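Local coordinates for type III secretion system effector protein ExoU (Pseudomonas fluorescens, PDB 4QMK), which is a type III effector of the patatin-like phospholipase family that probably cleaves membrane phospholipids and is thought to reach the plasma membrane by binding phosphatidylinositol 4,5-bisphosphate, at residues 423-426 / 427-431; 415-418 / 419-422; 79-82 / 83-86; 374-377 / 378-382; 110-114 / 115-119. All blocks are in the same frame, centred on the assembly; numbering follows the deposited sequence.

Interaction 1 (423-426 / 427-431); sequences SGHL and QQREL
His425 and Arg429, one turn apart on the long helix 408-431, illustrate an i, i+4 pairing in which an arginine stem is laid over an imidazole ring. The apolar part is a CH-pi contact. Arg429 CG stands over one face of the ring, 4.0 Å from its centroid and 29° off the normal, with His425 CE1 as the closest ring atom at 3.6 Å. Arg429 CD continues above the same CE1-NE2 side. The two side chains run alongside each other in the same direction, their flat ends turned 25° apart. Two torsion choices make this possible: His425 places CG anti to the backbone N (chi1 179°), which swings the ring on toward Arg429 in the following turn, and Arg429 folds at chi2 and chi3 to follow it.

The polar part lies mostly beyond this pair. His425 NE2 bonds to the carbonyl oxygen of Glu380, Arg429 NE forms a salt bridge with Glu331, and Glu430 reaches Lys93. The guanidinium group may disfavour a positive charge on the imidazole, since His425 NE2 and Arg429 NE are 4.8 Å apart, but Glu331 would offset part of that effect.

The backbone supplies the regular component. The amides of Gln427, Gln428 and Arg429 bond to the carbonyls of Ser423, Gly424 and His425, whereas the bond from Glu430 N to Leu426 O is weak, at 3.5 Å, near the end of the helix. On the exposed flank Gln427, bent at chi2, rests its CG 3.3 Å from Ser423 O.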
loop_
_atom_site.group_PDB
_atom_site.type_symbol
_atom_site.label_atom_id
_atom_site.label_comp_id
_atom_site.label_asym_id
_atom_site.label_seq_id
_atom_site.Cartn_x
_atom_site.Cartn_y
_atom_site.Cartn_z
ATOM N N SER A 423 -39.741 0.371 12.061
ATOM C CA SER A 423 -40.163 0.380 13.466
ATOM C C SER A 423 -40.917 -0.913 13.748
ATOM O O SER A 423 -40.696 -1.550 14.774
ATOM C CB SER A 423 -41.104 1.563 13.794
ATOM O OG SER A 423 -40.389 2.747 14.069
ATOM N N GLY A 424 -41.807 -1.299 12.830
ATOM C CA GLY A 424 -42.587 -2.530 13.005
ATOM C C GLY A 424 -41.660 -3.730 13.056
ATOM O O GLY A 424 -41.798 -4.606 13.885
ATOM N N HIS A 425 -40.654 -3.716 12.198
ATOM C CA HIS A 425 -39.765 -4.796 12.137
ATOM C C HIS A 425 -38.921 -4.876 13.428
ATOM O O HIS A 425 -38.734 -5.935 13.993
ATOM C CB HIS A 425 -38.887 -4.649 10.920
ATOM C CG HIS A 425 -37.890 -5.739 10.788
ATOM N ND1 HIS A 425 -36.626 -5.647 11.309
ATOM C CD2 HIS A 425 -37.980 -6.965 10.235
ATOM C CE1 HIS A 425 -35.968 -6.766 11.066
ATOM N NE2 HIS A 425 -36.778 -7.587 10.435
ATOM N N LEU A 426 -38.443 -3.741 13.915
ATOM C CA LEU A 426 -37.575 -3.727 15.109
ATOM C C LEU A 426 -38.339 -4.182 16.314
ATOM O O LEU A 426 -37.787 -4.868 17.154
ATOM C CB LEU A 426 -37.007 -2.324 15.335
ATOM C CG LEU A 426 -36.073 -1.843 14.216
ATOM C CD1 LEU A 426 -35.619 -0.445 14.439
ATOM C CD2 LEU A 426 -34.852 -2.766 14.127
ATOM N N GLN A 427 -39.630 -3.857 16.365
ATOM C CA GLN A 427 -40.475 -4.254 17.473
ATOM C C GLN A 427 -40.705 -5.756 17.459
ATOM O O GLN A 427 -40.528 -6.415 18.471
ATOM C CB GLN A 427 -41.802 -3.503 17.431
ATOM C CG GLN A 427 -41.762 -2.033 17.878
ATOM C CD GLN A 427 -41.552 -1.857 19.386
ATOM O OE1 GLN A 427 -40.445 -2.049 19.909
ATOM N NE2 GLN A 427 -42.627 -1.502 20.097
ATOM N N GLN A 428 -41.061 -6.306 16.305
ATOM C CA GLN A 428 -41.305 -7.745 16.131
ATOM C C GLN A 428 -40.079 -8.538 16.504
ATOM O O GLN A 428 -40.160 -9.626 17.102
ATOM C CB GLN A 428 -41.684 -8.030 14.680
ATOM C CG GLN A 428 -41.827 -9.507 14.322
ATOM C CD GLN A 428 -42.992 -10.133 15.069
ATOM O OE1 GLN A 428 -44.061 -9.524 15.159
ATOM N NE2 GLN A 428 -42.790 -11.328 15.638
ATOM N N ARG A 429 -38.918 -8.038 16.132
ATOM C CA ARG A 429 -37.707 -8.743 16.475
ATOM C C ARG A 429 -37.566 -8.900 18.019
ATOM O O ARG A 429 -37.074 -9.916 18.511
ATOM C CB ARG A 429 -36.473 -8.040 15.898
ATOM C CG ARG A 429 -36.354 -8.037 14.386
ATOM C CD ARG A 429 -36.249 -9.428 13.795
ATOM N NE ARG A 429 -34.999 -10.105 14.167
ATOM C CZ ARG A 429 -34.857 -11.435 14.264
ATOM N NH1 ARG A 429 -35.862 -12.222 14.032
ATOM N NH2 ARG A 429 -33.718 -11.958 14.599
ATOM N N GLU A 430 -37.984 -7.916 18.780
ATOM C CA GLU A 430 -37.893 -8.042 20.239
ATOM C C GLU A 430 -38.793 -9.154 20.835
ATOM O O GLU A 430 -38.561 -9.593 21.954
ATOM C CB GLU A 430 -38.253 -6.740 20.906
ATOM C CG GLU A 430 -37.289 -5.605 20.671
ATOM C CD GLU A 430 -37.593 -4.459 21.605
ATOM O OE1 GLU A 430 -38.571 -4.598 22.387
ATOM O OE2 GLU A 430 -36.874 -3.436 21.584
ATOM N N LEU A 431 -39.806 -9.592 20.088
ATOM C CA LEU A 431 -40.711 -10.612 20.546
ATOM C C LEU A 431 -40.234 -12.075 20.236
ATOM O O LEU A 431 -40.816 -13.032 20.711
ATOM C CB LEU A 431 -42.079 -10.386 19.910
ATOM C CG LEU A 431 -42.730 -9.026 20.175
ATOM C CD1 LEU A 431 -44.135 -9.002 19.595
ATOM C CD2 LEU A 431 -42.754 -8.717 21.679
#

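Interaction 2 (415-418 / 419-422); sequences QAQA and RQTV
Thr421 reaches back one helical turn to Gln417, and its short side chain can be followed atom by atom. Its CB lies above the preceding turn, 3.5 Å from Gln417 O and only slightly farther from Ala418 O. From there OG1 turns beside its own backbone N, anti to the carbonyl carbon (chi1 -65°), and donates to Gln417 O at 2.9 Å. The other branch, CG2, is thereby set anti to the backbone N. Beyond the helix the Thr421 side chain touches Val383 and Pro386 of strand 382-389.

Gln417 O also receives the regular helical bond from Thr421 N, at 3.0 Å. The two donors approach from opposite faces of the carbonyl plane, the hydroxyl tilted 34° from it and the amide rather less, so neither displaces the other. This bifurcated acceptor is the familiar way in which a threonine inside a helix uses its hydroxyl proton locally.

Neighbouring positions repeat the i, i+4 ladder with other side chains. Val422 N makes a nearly straight bond to Ala418 O, and Val422 CG2 also packs on that oxygen at 3.4 Å; this buried valine faces Met84 and Ala87 of helix 81-90. Gln420 draws its CG to within 3.4 Å of Ala416 O. Arg419 takes the opposite course, running extended away from the turn to form a salt bridge with Glu90. By drawing its hydroxyl back onto the main chain, Thr421 spends its hydroxyl proton within helix 408-431, consistent with a side chain that packs against the neighbouring strand without donating to it.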
loop_
_atom_site.group_PDB
_atom_site.type_symbol
_atom_site.label_atom_id
_atom_site.label_comp_id
_atom_site.label_asym_id
_atom_site.label_seq_id
_atom_site.Cartn_x
_atom_site.Cartn_y
_atom_site.Cartn_z
ATOM N N GLN A 415 -40.861 8.138 2.894
ATOM C CA GLN A 415 -39.988 8.087 4.050
ATOM C C GLN A 415 -40.752 7.700 5.305
ATOM O O GLN A 415 -40.273 6.927 6.123
ATOM C CB GLN A 415 -39.277 9.416 4.224
ATOM C CG GLN A 415 -38.272 9.661 3.099
ATOM C CD GLN A 415 -37.726 11.050 3.085
ATOM O OE1 GLN A 415 -38.073 11.868 3.928
ATOM N NE2 GLN A 415 -36.830 11.320 2.140
ATOM N N ALA A 416 -41.959 8.215 5.450
ATOM C CA ALA A 416 -42.777 7.845 6.621
ATOM C C ALA A 416 -43.280 6.370 6.537
ATOM O O ALA A 416 -43.515 5.778 7.539
ATOM C CB ALA A 416 -43.939 8.827 6.794
ATOM N N GLN A 417 -43.449 5.820 5.337
ATOM C CA GLN A 417 -43.832 4.423 5.172
ATOM C C GLN A 417 -42.684 3.501 5.606
ATOM O O GLN A 417 -42.887 2.475 6.263
ATOM C CB GLN A 417 -44.125 4.141 3.723
ATOM C CG GLN A 417 -45.375 4.801 3.223
ATOM C CD GLN A 417 -46.565 3.903 3.377
ATOM O OE1 GLN A 417 -47.418 4.110 4.250
ATOM N NE2 GLN A 417 -46.617 2.861 2.544
ATOM N N ALA A 418 -41.486 3.875 5.191
ATOM C CA ALA A 418 -40.304 3.166 5.557
ATOM C C ALA A 418 -40.111 3.185 7.075
ATOM O O ALA A 418 -39.809 2.145 7.706
ATOM C CB ALA A 418 -39.107 3.793 4.878
ATOM N N ARG A 419 -40.307 4.367 7.658
ATOM C CA ARG A 419 -40.125 4.561 9.095
ATOM C C ARG A 419 -41.009 3.605 9.851
ATOM O O ARG A 419 -40.551 2.913 10.791
ATOM C CB ARG A 419 -40.445 5.992 9.472
ATOM C CG ARG A 419 -40.299 6.332 10.945
ATOM C CD ARG A 419 -40.825 7.736 11.230
ATOM N NE ARG A 419 -40.449 8.216 12.557
ATOM C CZ ARG A 419 -40.213 9.494 12.862
ATOM N NH1 ARG A 419 -40.273 10.453 11.935
ATOM N NH2 ARG A 419 -39.867 9.815 14.101
ATOM N N GLN A 420 -42.266 3.549 9.440
ATOM C CA GLN A 420 -43.200 2.655 10.076
ATOM C C GLN A 420 -42.826 1.177 9.928
ATOM O O GLN A 420 -42.920 0.439 10.888
ATOM C CB GLN A 420 -44.575 2.850 9.510
ATOM C CG GLN A 420 -45.227 4.118 9.945
ATOM C CD GLN A 420 -46.620 4.231 9.395
ATOM O OE1 GLN A 420 -46.994 3.528 8.428
ATOM N NE2 GLN A 420 -47.408 5.120 9.996
ATOM N N THR A 421 -42.403 0.772 8.732
ATOM C CA THR A 421 -42.140 -0.599 8.432
ATOM C C THR A 421 -40.976 -1.088 9.288
ATOM O O THR A 421 -41.060 -2.100 9.959
ATOM C CB THR A 421 -41.837 -0.767 6.933
ATOM O OG1 THR A 421 -42.999 -0.442 6.172
ATOM C CG2 THR A 421 -41.484 -2.195 6.602
ATOM N N VAL A 422 -39.920 -0.315 9.299
ATOM C CA VAL A 422 -38.751 -0.632 10.047
ATOM C C VAL A 422 -39.022 -0.645 11.558
ATOM O O VAL A 422 -38.557 -1.586 12.263
ATOM C CB VAL A 422 -37.650 0.333 9.712
ATOM C CG1 VAL A 422 -36.490 0.204 10.668
ATOM C CG2 VAL A 422 -37.206 0.101 8.279
#

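Interaction 3 (79-82 / 83-86); sequences IAFP and GMVQ
Phe81 O receives two amides of the following turn, a weak, sharply bent bond from Met84 N at 2.8 Å and a better directed one from Val85 N at 3.1 Å, as the chain passes from a 3-10 segment into helix 81-90. Gln86 N then bonds to Pro82 O at 2.9 Å in the carbonyl plane. Among the side chains, Phe81 and Met84 lie side by side and point the same way. Met84 sends CG anti to its backbone N (chi1 177°) and bends at chi2 and chi3, which brings CE within 3.7 Å of Phe81 CD1 at an oblique approach. The ring also meets Phe337, and Met84 touches Leu69 and Leu71. On another side Gln86, extended beyond CG, lays its amide alongside Pro82, with NE2 at 3.9 Å from Pro82 CB, while NE2 bonds outward to Thr123 OG1. The helix is the crossover element of a beta-alpha-beta unit between strands 68-72 and 99-103. In patatin-like phospholipases the glycine-rich loop ahead of such a helix typically forms the oxyanion hole, and Phe81 lies near the probable nucleophile elbow of Gly102, Ser104 and Gly106.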
loop_
_atom_site.group_PDB
_atom_site.type_symbol
_atom_site.label_atom_id
_atom_site.label_comp_id
_atom_site.label_asym_id
_atom_site.label_seq_id
_atom_site.Cartn_x
_atom_site.Cartn_y
_atom_site.Cartn_z
ATOM N N ILE A 79 -34.552 6.994 -1.899
ATOM C CA ILE A 79 -35.168 8.141 -1.305
ATOM C C ILE A 79 -35.948 7.679 -0.131
ATOM O O ILE A 79 -36.276 8.478 0.717
ATOM C CB ILE A 79 -36.049 8.949 -2.339
ATOM C CG1 ILE A 79 -36.705 10.175 -1.692
ATOM C CG2 ILE A 79 -37.160 8.109 -2.946
ATOM C CD1 ILE A 79 -35.673 11.149 -1.174
ATOM N N ALA A 80 -36.215 6.391 -0.012
ATOM C CA ALA A 80 -36.912 5.867 1.198
ATOM C C ALA A 80 -35.997 5.715 2.426
ATOM O O ALA A 80 -36.465 5.650 3.551
ATOM C CB ALA A 80 -37.549 4.517 0.887
ATOM N N PHE A 81 -34.702 5.632 2.223
ATOM C CA PHE A 81 -33.821 5.305 3.342
ATOM C C PHE A 81 -33.922 6.235 4.555
ATOM O O PHE A 81 -33.714 5.802 5.694
ATOM C CB PHE A 81 -32.341 5.236 2.880
ATOM C CG PHE A 81 -31.991 4.030 2.071
ATOM C CD1 PHE A 81 -32.431 2.783 2.440
ATOM C CD2 PHE A 81 -31.099 4.128 1.005
ATOM C CE1 PHE A 81 -32.058 1.644 1.714
ATOM C CE2 PHE A 81 -30.690 3.006 0.305
ATOM C CZ PHE A 81 -31.179 1.766 0.657
ATOM N N PRO A 82 -34.184 7.524 4.323
ATOM C CA PRO A 82 -34.235 8.412 5.477
ATOM C C PRO A 82 -35.194 7.953 6.562
ATOM O O PRO A 82 -34.856 8.041 7.744
ATOM C CB PRO A 82 -34.668 9.734 4.868
ATOM C CG PRO A 82 -33.992 9.728 3.548
ATOM C CD PRO A 82 -34.155 8.294 3.066
ATOM N N GLY A 83 -36.349 7.428 6.189
ATOM C CA GLY A 83 -37.268 6.901 7.210
ATOM C C GLY A 83 -36.659 5.699 7.983
ATOM O O GLY A 83 -36.880 5.519 9.209
ATOM N N MET A 84 -35.887 4.886 7.280
ATOM C CA MET A 84 -35.244 3.771 7.932
ATOM C C MET A 84 -34.281 4.302 9.024
ATOM O O MET A 84 -34.217 3.756 10.143
ATOM C CB MET A 84 -34.570 2.905 6.873
ATOM C CG MET A 84 -33.797 1.734 7.393
ATOM S SD MET A 84 -32.109 2.178 7.747
ATOM C CE MET A 84 -31.601 2.570 6.073
ATOM N N VAL A 85 -33.560 5.366 8.721
ATOM C CA VAL A 85 -32.656 5.929 9.717
ATOM C C VAL A 85 -33.405 6.637 10.878
ATOM O O VAL A 85 -32.943 6.623 12.043
ATOM C CB VAL A 85 -31.724 6.947 9.089
ATOM C CG1 VAL A 85 -30.765 7.519 10.141
ATOM C CG2 VAL A 85 -30.986 6.306 7.938
ATOM N N GLN A 86 -34.538 7.270 10.559
ATOM C CA GLN A 86 -35.345 7.869 11.579
ATOM C C GLN A 86 -35.754 6.794 12.572
ATOM O O GLN A 86 -35.551 6.942 13.774
ATOM C CB GLN A 86 -36.564 8.565 10.971
ATOM C CG GLN A 86 -36.217 9.771 10.134
ATOM C CD GLN A 86 -37.249 10.051 9.052
ATOM O OE1 GLN A 86 -38.430 9.715 9.195
ATOM N NE2 GLN A 86 -36.820 10.725 7.986
#

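Interaction 4 (374-377 / 378-382); sequences RLQA and FSEQT
Gln381 runs extended back over Ala377, and here the side-chain packing is tight. Its CB, CG and CD all lie 3.2 Å from Ala377 O, and the amide end then passes over the methyl group, with Gln381 NE2 at 3.6 Å from Ala377 CB. NE2 comes near the same oxygen, but its angle is too poor for a hydrogen bond; the other end of the amide, OE1, is held by the backbone N of Ala332. Two short backbone bonds reinforce the turn: Phe378 N to Arg374 O and Glu380 N to Gln376 O, each 2.8 Å.

Just past the helix, Thr382 OG1 reaches back to Phe378 O at 2.6 Å, approaching above the carbonyl plane. This is where the short helix 374-380 hands over to the strand: Gln381 leaves helical geometry, and Thr382 opens strand 382-389, which pairs in parallel with strand 332-337 in the mixed sheet.

The outer side is looser and exposed to solvent. Gln376 and Glu380 cross obliquely there, amide and carboxylate planes 87° apart, and their nearest ends, Gln376 OE1 and Glu380 OE2, are both acceptors, 4.2 Å from each other. On the flank toward strand 332-337, Phe378 sets CG anti to its backbone N (chi1 174°), which carries the ring off the preceding turn; Leu375 O lies at the edge of that ring, and the phenyl group goes on to touch Ile334 and Lys336.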
loop_
_atom_site.group_PDB
_atom_site.type_symbol
_atom_site.label_atom_id
_atom_site.label_comp_id
_atom_site.label_asym_id
_atom_site.label_seq_id
_atom_site.Cartn_x
_atom_site.Cartn_y
_atom_site.Cartn_z
ATOM N N ARG A 374 -27.946 -19.914 8.081
ATOM C CA ARG A 374 -27.953 -18.465 8.235
ATOM C C ARG A 374 -28.905 -17.957 7.162
ATOM O O ARG A 374 -29.162 -16.784 7.114
ATOM C CB ARG A 374 -26.547 -17.850 8.025
ATOM C CG ARG A 374 -25.450 -18.434 8.911
ATOM C CD ARG A 374 -24.419 -17.410 9.401
ATOM N NE ARG A 374 -23.343 -18.079 10.148
ATOM C CZ ARG A 374 -22.467 -17.484 10.965
ATOM N NH1 ARG A 374 -22.520 -16.177 11.194
ATOM N NH2 ARG A 374 -21.537 -18.213 11.580
ATOM N N LEU A 375 -29.425 -18.846 6.304
ATOM C CA LEU A 375 -30.339 -18.453 5.231
ATOM C C LEU A 375 -31.657 -17.888 5.750
ATOM O O LEU A 375 -32.163 -16.885 5.217
ATOM C CB LEU A 375 -30.617 -19.622 4.282
ATOM C CG LEU A 375 -29.398 -20.155 3.529
ATOM C CD1 LEU A 375 -29.795 -21.197 2.484
ATOM C CD2 LEU A 375 -28.628 -19.014 2.879
ATOM N N GLN A 376 -32.226 -18.537 6.769
ATOM C CA GLN A 376 -33.482 -18.061 7.363
ATOM C C GLN A 376 -33.220 -16.955 8.346
ATOM O O GLN A 376 -34.097 -16.130 8.606
ATOM C CB GLN A 376 -34.244 -19.167 8.119
ATOM C CG GLN A 376 -34.760 -20.344 7.294
ATOM C CD GLN A 376 -35.979 -21.017 7.924
ATOM O OE1 GLN A 376 -36.603 -20.470 8.840
ATOM N NE2 GLN A 376 -36.335 -22.194 7.421
ATOM N N ALA A 377 -32.027 -16.956 8.923
ATOM C CA ALA A 377 -31.652 -15.899 9.839
ATOM C C ALA A 377 -31.573 -14.619 9.017
ATOM O O ALA A 377 -32.032 -13.578 9.432
ATOM C CB ALA A 377 -30.315 -16.208 10.507
ATOM N N PHE A 378 -31.006 -14.750 7.829
ATOM C CA PHE A 378 -30.877 -13.683 6.883
ATOM C C PHE A 378 -32.269 -13.137 6.548
ATOM O O PHE A 378 -32.495 -11.889 6.594
ATOM C CB PHE A 378 -30.144 -14.195 5.640
ATOM C CG PHE A 378 -30.063 -13.221 4.501
ATOM C CD1 PHE A 378 -31.073 -13.154 3.518
ATOM C CD2 PHE A 378 -28.943 -12.403 4.356
ATOM C CE1 PHE A 378 -30.988 -12.244 2.454
ATOM C CE2 PHE A 378 -28.854 -11.501 3.288
ATOM C CZ PHE A 378 -29.870 -11.424 2.339
ATOM N N SER A 379 -33.230 -14.020 6.293
ATOM C CA SER A 379 -34.534 -13.505 5.866
ATOM C C SER A 379 -35.362 -13.003 7.034
ATOM O O SER A 379 -36.154 -12.130 6.857
ATOM C CB SER A 379 -35.303 -14.496 4.953
ATOM O OG SER A 379 -36.048 -15.417 5.682
ATOM N N GLU A 380 -35.163 -13.536 8.238
ATOM C CA GLU A 380 -35.839 -13.013 9.421
ATOM C C GLU A 380 -35.304 -11.617 9.755
ATOM O O GLU A 380 -36.011 -10.780 10.370
ATOM C CB GLU A 380 -35.570 -13.913 10.629
ATOM C CG GLU A 380 -36.378 -15.209 10.672
ATOM C CD GLU A 380 -35.803 -16.256 11.638
ATOM O OE1 GLU A 380 -34.853 -15.947 12.389
ATOM O OE2 GLU A 380 -36.289 -17.407 11.637
ATOM N N GLN A 381 -34.060 -11.363 9.365
ATOM C CA GLN A 381 -33.425 -10.113 9.654
ATOM C C GLN A 381 -33.574 -9.106 8.534
ATOM O O GLN A 381 -32.937 -8.060 8.549
ATOM C CB GLN A 381 -31.965 -10.372 9.934
ATOM C CG GLN A 381 -31.787 -10.976 11.314
ATOM C CD GLN A 381 -30.457 -11.680 11.519
ATOM O OE1 GLN A 381 -29.384 -11.096 11.399
ATOM N NE2 GLN A 381 -30.535 -12.913 11.880
ATOM N N THR A 382 -34.387 -9.447 7.535
ATOM C CA THR A 382 -34.531 -8.631 6.359
ATOM C C THR A 382 -35.799 -7.824 6.483
ATOM O O THR A 382 -36.810 -8.381 6.896
ATOM C CB THR A 382 -34.647 -9.516 5.118
ATOM O OG1 THR A 382 -33.395 -10.196 4.906
ATOM C CG2 THR A 382 -34.996 -8.722 3.931
#

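Interaction 5 (110-114 / 115-119); sequences AALLA and SGMDA
Ser115 turns its hydroxyl back onto Ala111 at the end of helix 107-114. With OG beside its own backbone N (chi1 -69°), the side chain reaches Ala111 O at 3.0 Å, and Ser115 N bonds to the same oxygen at 3.2 Å. The two donors arrive from opposite faces of the carbonyl plane, so one buried acceptor is gripped twice and the hydroxyl is fixed in rotation. The backbone carbonyl of Ser115 accepts from Ser195 OG.

Met117 also turns back on the helix. Its chain runs extended through chi2 and bends only at the thioether (chi3 42°), lying alongside Leu112 and pointing in the same direction. Its SD settles against two leucine atoms, 3.9 Å from Leu112 CB and 4.0 Å from Leu112 CD2. Both residues also touch Leu125 of helix 119-127.

Between these side chains the backbone forms a Schellman motif. Gly116 takes a positive phi of 96°, a conformation that calls for glycine, and its N bonds to Leu113 O at 2.9 Å from well above the carbonyl plane. The outer bond, Met117 N to Leu112 O, is weak at 3.5 Å.

Leu113 brings CD2 close to Met117 O. A water donates to both carbonyls, 2.7 Å from Leu113 O and 2.9 Å from Met117 O, and joins the closing turn of the helix to the loop. That loop passes directly to Asp118, whose OD1 caps Ala121 N at the start of helix 119-127.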
loop_
_atom_site.group_PDB
_atom_site.type_symbol
_atom_site.label_atom_id
_atom_site.label_comp_id
_atom_site.label_asym_id
_atom_site.label_seq_id
_atom_site.Cartn_x
_atom_site.Cartn_y
_atom_site.Cartn_z
ATOM N N ALA A 110 -24.547 4.343 2.546
ATOM C CA ALA A 110 -23.774 3.683 3.540
ATOM C C ALA A 110 -22.609 4.554 3.959
ATOM O O ALA A 110 -22.326 4.665 5.131
ATOM C CB ALA A 110 -23.270 2.377 3.024
ATOM N N ALA A 111 -21.943 5.181 3.001
ATOM C CA ALA A 111 -20.816 6.026 3.344
ATOM C C ALA A 111 -21.269 7.219 4.199
ATOM O O ALA A 111 -20.636 7.535 5.235
ATOM C CB ALA A 111 -20.070 6.480 2.118
ATOM N N LEU A 112 -22.383 7.849 3.824
ATOM C CA LEU A 112 -22.847 8.991 4.619
ATOM C C LEU A 112 -23.151 8.567 6.048
ATOM O O LEU A 112 -22.759 9.223 7.003
ATOM C CB LEU A 112 -24.049 9.644 3.972
ATOM C CG LEU A 112 -23.777 10.330 2.622
ATOM C CD1 LEU A 112 -25.024 11.022 2.087
ATOM C CD2 LEU A 112 -22.659 11.331 2.769
ATOM N N LEU A 113 -23.804 7.436 6.209
ATOM C CA LEU A 113 -24.143 6.954 7.567
ATOM C C LEU A 113 -22.929 6.484 8.358
ATOM O O LEU A 113 -22.836 6.759 9.513
ATOM C CB LEU A 113 -25.196 5.855 7.531
ATOM C CG LEU A 113 -26.577 6.270 7.028
ATOM C CD1 LEU A 113 -27.526 5.104 6.822
ATOM C CD2 LEU A 113 -27.189 7.230 8.006
ATOM N N ALA A 114 -21.970 5.858 7.718
ATOM C CA ALA A 114 -20.848 5.372 8.441
ATOM C C ALA A 114 -20.048 6.515 9.003
ATOM O O ALA A 114 -19.343 6.352 10.002
ATOM C CB ALA A 114 -19.974 4.481 7.569
ATOM N N SER A 115 -20.176 7.661 8.351
ATOM C CA SER A 115 -19.499 8.884 8.727
ATOM C C SER A 115 -20.145 9.579 9.890
ATOM O O SER A 115 -19.650 10.612 10.374
ATOM C CB SER A 115 -19.489 9.868 7.550
ATOM O OG SER A 115 -18.647 9.376 6.527
ATOM N N GLY A 116 -21.273 9.069 10.323
ATOM C CA GLY A 116 -21.911 9.610 11.510
ATOM C C GLY A 116 -22.985 10.637 11.254
ATOM O O GLY A 116 -23.315 11.356 12.145
ATOM N N MET A 117 -23.543 10.694 10.052
ATOM C CA MET A 117 -24.650 11.590 9.806
ATOM C C MET A 117 -25.862 11.094 10.558
ATOM O O MET A 117 -26.229 9.940 10.416
ATOM C CB MET A 117 -24.989 11.710 8.292
ATOM C CG MET A 117 -24.018 12.572 7.519
ATOM S SD MET A 117 -24.550 13.052 5.849
ATOM C CE MET A 117 -26.258 13.439 6.132
ATOM N N ASP A 118 -26.530 11.989 11.289
ATOM C CA ASP A 118 -27.776 11.677 11.990
ATOM C C ASP A 118 -28.988 11.682 11.023
ATOM O O ASP A 118 -28.893 12.072 9.861
ATOM C CB ASP A 118 -27.988 12.594 13.225
ATOM C CG ASP A 118 -28.455 14.043 12.881
ATOM O OD1 ASP A 118 -28.877 14.387 11.748
ATOM O OD2 ASP A 118 -28.409 14.876 13.820
ATOM N N ALA A 119 -30.135 11.283 11.534
ATOM C CA ALA A 119 -31.305 11.108 10.714
ATOM C C ALA A 119 -31.734 12.375 10.009
ATOM O O ALA A 119 -32.066 12.372 8.818
ATOM C CB ALA A 119 -32.445 10.547 11.561
HETATM O O HOH W 1 -24.976 7.336 10.973
#

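From the N terminus, interaction 3 comes first, at the start of helix 81-90, and interaction 5 follows at the end of helix 107-114; Val85 touches both Leu113 and Ala119, joining them within the patatin-like part of the chain. Interaction 4 lies on helix 374-380 and at its exit into strand 382-389. Interactions 2 and 1 then adjoin along helix 408-431. Each closes only a turn of the chain, so none nests in or crosses another. Helix 408-431 links interactions 3 and 4: Gln415 bonds to Ile79 of interaction 3, while farther along His425 bonds to Glu380 of interaction 4, connecting the first crossover helix with the helix that leads into strand 382-389.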